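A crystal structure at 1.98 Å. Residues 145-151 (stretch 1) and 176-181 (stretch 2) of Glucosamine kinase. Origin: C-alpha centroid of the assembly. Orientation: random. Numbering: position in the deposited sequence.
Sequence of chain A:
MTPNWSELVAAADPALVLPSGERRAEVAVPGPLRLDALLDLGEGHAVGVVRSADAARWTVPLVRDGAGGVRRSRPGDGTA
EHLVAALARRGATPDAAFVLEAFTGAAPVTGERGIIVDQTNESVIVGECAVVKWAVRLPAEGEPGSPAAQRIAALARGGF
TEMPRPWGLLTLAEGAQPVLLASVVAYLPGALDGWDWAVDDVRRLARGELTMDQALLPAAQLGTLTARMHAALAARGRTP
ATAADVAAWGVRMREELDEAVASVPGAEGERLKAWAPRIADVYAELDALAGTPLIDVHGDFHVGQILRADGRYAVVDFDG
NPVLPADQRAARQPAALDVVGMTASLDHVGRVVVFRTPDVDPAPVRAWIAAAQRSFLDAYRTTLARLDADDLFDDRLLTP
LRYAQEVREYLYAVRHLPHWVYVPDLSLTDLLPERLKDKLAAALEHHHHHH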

ATOM      1  N   GLY A 145     -13.305   3.110   2.515  1.00 36.77           N
ATOM      2  CA  GLY A 145     -12.187   2.605   3.281  1.00 36.57           C
ATOM      3  C   GLY A 145     -11.076   2.145   2.365  1.00 34.11           C
ATOM      4  O   GLY A 145     -10.888   2.720   1.281  1.00 34.04           O
ATOM      5  N   SER A 146     -10.349   1.122   2.760  1.00 28.59           N
ATOM      6  CA  SER A 146      -9.246   0.628   1.969  1.00 28.29           C
ATOM      7  C   SER A 146      -9.740   0.195   0.594  1.00 29.93           C
ATOM      8  O   SER A 146     -10.756  -0.518   0.498  1.00 30.01           O
ATOM      9  CB  SER A 146      -8.564  -0.561   2.658  1.00 26.87           C
ATOM     10  OG  SER A 146      -7.651  -1.112   1.765  1.00 28.54           O
ATOM     11  N   PRO A 147      -9.059   0.578  -0.485  1.00 30.12           N
ATOM     12  CA  PRO A 147      -9.421   0.059  -1.809  1.00 28.72           C
ATOM     13  C   PRO A 147      -8.732  -1.246  -2.187  1.00 25.70           C
ATOM     14  O   PRO A 147      -8.819  -1.640  -3.359  1.00 25.25           O
ATOM     15  CB  PRO A 147      -8.955   1.186  -2.729  1.00 27.36           C
ATOM     16  CG  PRO A 147      -7.672   1.644  -2.060  1.00 31.02           C
ATOM     17  CD  PRO A 147      -7.975   1.571  -0.565  1.00 31.15           C
ATOM     18  N   ALA A 148      -8.035  -1.894  -1.255  1.00 27.14           N
ATOM     19  CA  ALA A 148      -7.197  -3.036  -1.620  1.00 25.80           C
ATOM     20  C   ALA A 148      -7.973  -4.105  -2.389  1.00 26.40           C
ATOM     21  O   ALA A 148      -7.439  -4.729  -3.305  1.00 29.10           O
ATOM     22  CB  ALA A 148      -6.552  -3.634  -0.369  1.00 25.47           C
ATOM     23  N   ALA A 149      -9.242  -4.330  -2.037  1.00 28.73           N
ATOM     24  CA  ALA A 149     -10.026  -5.338  -2.742  1.00 29.45           C
ATOM     25  C   ALA A 149     -10.273  -4.940  -4.198  1.00 31.43           C
ATOM     26  O   ALA A 149     -10.259  -5.794  -5.101  1.00 29.40           O
ATOM     27  CB  ALA A 149     -11.369  -5.556  -2.045  1.00 32.69           C
ATOM     28  N   GLN A 150     -10.528  -3.661  -4.443  1.00 31.36           N
ATOM     29  CA  GLN A 150     -10.749  -3.205  -5.816  1.00 34.33           C
ATOM     30  C   GLN A 150      -9.451  -3.231  -6.615  1.00 28.57           C
ATOM     31  O   GLN A 150      -9.458  -3.535  -7.807  1.00 28.11           O
ATOM     32  CB  GLN A 150     -11.352  -1.804  -5.822  1.00 43.07           C
ATOM     33  CG  GLN A 150     -12.800  -1.754  -5.358  1.00 60.05           C
ATOM     34  CD  GLN A 150     -12.963  -2.084  -3.885  1.00 72.84           C
ATOM     35  OE1 GLN A 150     -12.205  -1.603  -3.042  1.00 75.60           O
ATOM     36  NE2 GLN A 150     -13.955  -2.917  -3.569  1.00 78.24           N
ATOM     37  N   ARG A 151      -8.329  -2.899  -5.975  1.00 26.96           N
ATOM     38  CA  ARG A 151      -7.044  -2.941  -6.668  1.00 25.36           C
ATOM     39  C   ARG A 151      -6.664  -4.370  -7.040  1.00 26.65           C
ATOM     40  O   ARG A 151      -6.317  -4.650  -8.195  1.00 24.82           O
ATOM     41  CB  ARG A 151      -5.954  -2.318  -5.790  1.00 23.03           C
ATOM     42  CG  ARG A 151      -6.218  -0.854  -5.424  1.00 26.35           C
ATOM     43  CD  ARG A 151      -6.110   0.090  -6.591  1.00 26.85           C
ATOM     44  NE  ARG A 151      -6.501   1.445  -6.192  1.00 29.36           N
ATOM     45  CZ  ARG A 151      -7.762   1.861  -6.050  1.00 28.59           C
ATOM     46  NH1 ARG A 151      -8.771   1.053  -6.295  1.00 26.40           N
ATOM     47  NH2 ARG A 151      -8.010   3.090  -5.664  1.00 32.40           N
ATOM     48  N   ALA A 176     -19.759   3.288  -2.346  1.00 64.03           N
ATOM     49  CA  ALA A 176     -19.231   3.402  -3.699  1.00 68.83           C
ATOM     50  C   ALA A 176     -18.414   2.168  -4.059  1.00 67.35           C
ATOM     51  O   ALA A 176     -18.544   1.620  -5.159  1.00 72.18           O
ATOM     52  CB  ALA A 176     -18.373   4.661  -3.828  1.00 71.52           C
ATOM     53  N   GLN A 177     -17.557   1.728  -3.141  1.00 58.52           N
ATOM     54  CA  GLN A 177     -16.710   0.561  -3.318  1.00 53.55           C
ATOM     55  C   GLN A 177     -17.074  -0.514  -2.298  1.00 47.85           C
ATOM     56  O   GLN A 177     -17.307  -0.202  -1.127  1.00 43.10           O
ATOM     57  CB  GLN A 177     -15.229   0.928  -3.150  1.00 54.88           C
ATOM     58  CG  GLN A 177     -14.547   1.405  -4.417  1.00 59.34           C
ATOM     59  CD  GLN A 177     -15.163   2.676  -4.968  1.00 64.02           C
ATOM     60  OE1 GLN A 177     -16.179   2.636  -5.665  1.00 65.08           O
ATOM     61  NE2 GLN A 177     -14.546   3.814  -4.660  1.00 65.30           N
ATOM     62  N   PRO A 178     -17.156  -1.773  -2.705  1.00 54.14           N
ATOM     63  CA  PRO A 178     -17.301  -2.844  -1.712  1.00 51.52           C
ATOM     64  C   PRO A 178     -16.243  -2.711  -0.626  1.00 38.23           C
ATOM     65  O   PRO A 178     -15.090  -2.378  -0.895  1.00 35.09           O
ATOM     66  CB  PRO A 178     -17.123  -4.119  -2.538  1.00 59.58           C
ATOM     67  CG  PRO A 178     -17.611  -3.733  -3.903  1.00 64.10           C
ATOM     68  CD  PRO A 178     -17.198  -2.294  -4.087  1.00 62.11           C
ATOM     69  N   VAL A 179     -16.667  -2.923   0.606  1.00 33.32           N
ATOM     70  CA  VAL A 179     -15.820  -2.762   1.779  1.00 32.58           C
ATOM     71  C   VAL A 179     -15.055  -4.060   2.004  1.00 28.46           C
ATOM     72  O   VAL A 179     -15.660  -5.126   2.119  1.00 27.13           O
ATOM     73  CB  VAL A 179     -16.671  -2.408   3.017  1.00 36.66           C
ATOM     74  CG1 VAL A 179     -15.832  -2.455   4.291  1.00 35.43           C
ATOM     75  CG2 VAL A 179     -17.319  -1.041   2.836  1.00 40.12           C
ATOM     76  N   LEU A 180     -13.736  -3.964   2.095  1.00 26.40           N
ATOM     77  CA  LEU A 180     -12.898  -5.138   2.281  1.00 26.49           C
ATOM     78  C   LEU A 180     -13.047  -5.684   3.689  1.00 27.26           C
ATOM     79  O   LEU A 180     -12.881  -4.954   4.673  1.00 28.56           O
ATOM     80  CB  LEU A 180     -11.438  -4.789   2.023  1.00 26.95           C
ATOM     81  CG  LEU A 180     -10.384  -5.839   2.393  1.00 32.58           C
ATOM     82  CD1 LEU A 180     -10.508  -7.091   1.535  1.00 29.18           C
ATOM     83  CD2 LEU A 180      -8.985  -5.269   2.253  1.00 34.88           C
ATOM     84  N   LEU A 181     -13.334  -6.982   3.779  1.00 24.40           N
ATOM     85  CA  LEU A 181     -13.405  -7.679   5.054  1.00 24.53           C
ATOM     86  C   LEU A 181     -12.275  -8.680   5.222  1.00 26.96           C
ATOM     87  O   LEU A 181     -11.791  -8.848   6.349  1.00 25.85           O
ATOM     88  CB  LEU A 181     -14.737  -8.411   5.184  1.00 25.06           C
ATOM     89  CG  LEU A 181     -16.010  -7.587   4.987  1.00 27.89           C
ATOM     90  CD1 LEU A 181     -17.248  -8.480   5.192  1.00 30.29           C
ATOM     91  CD2 LEU A 181     -16.042  -6.394   5.911  1.00 29.34           C
TER
HETATM   92  O   HOH W   1     -12.695  -1.252   2.346  1.00 26.69           O

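How does the segment entering the strand first meet the helix? A176 stays out of reach, and contact begins at Q177, whose CA-to-CB bond points toward stretch 1 although the end of its side chain leads away. What touches is the aliphatic part: Q177 CG lies 3.7 Å from Q150 CG, so the two glutamines meet through their methylene groups.

What does P178 offer a polar partner? Proline has no backbone N-H to donate, but its carbonyl is free to accept, and Q150 NE2 donates to P178 O at 3.0 Å. The N-H...O angle of 138° is somewhat bent. This is the one direct hydrogen bond between the stretches, and Q150 reaches it with chi1 in m and chi2 in p. The same NE2 also lies 3.3 Å from P178 CD, so the amide rests against the proline ring as it bonds to the carbonyl.

Why does V179 contribute so little, and L180 so much? Along the strand the side chains alternate: V179 points away and L180 points toward the helix. The closest CA pair is A149 CA and L180 CA, 5.8 Å apart, and the CA-to-CB bond of each residue points toward the other stretch. L180 spreads its two methyls over the start of the helix, with CD2 3.9 Å from A148 CB and CD1 4.0 Å from A149 CB. These contacts are purely apolar.

How is the L180 backbone tied to the loop before the helix? Water 1 bridges the gap, donating to S146 O at 2.8 Å and accepting from L180 N at 2.9 Å. The S146 side chain also braces its own stretch: A148 N donates to S146 OG at 3.1 Å, occupying an N-H at the start of the helix, where no preceding turn supplies a carbonyl. Beyond L180, L181 lies out of reach.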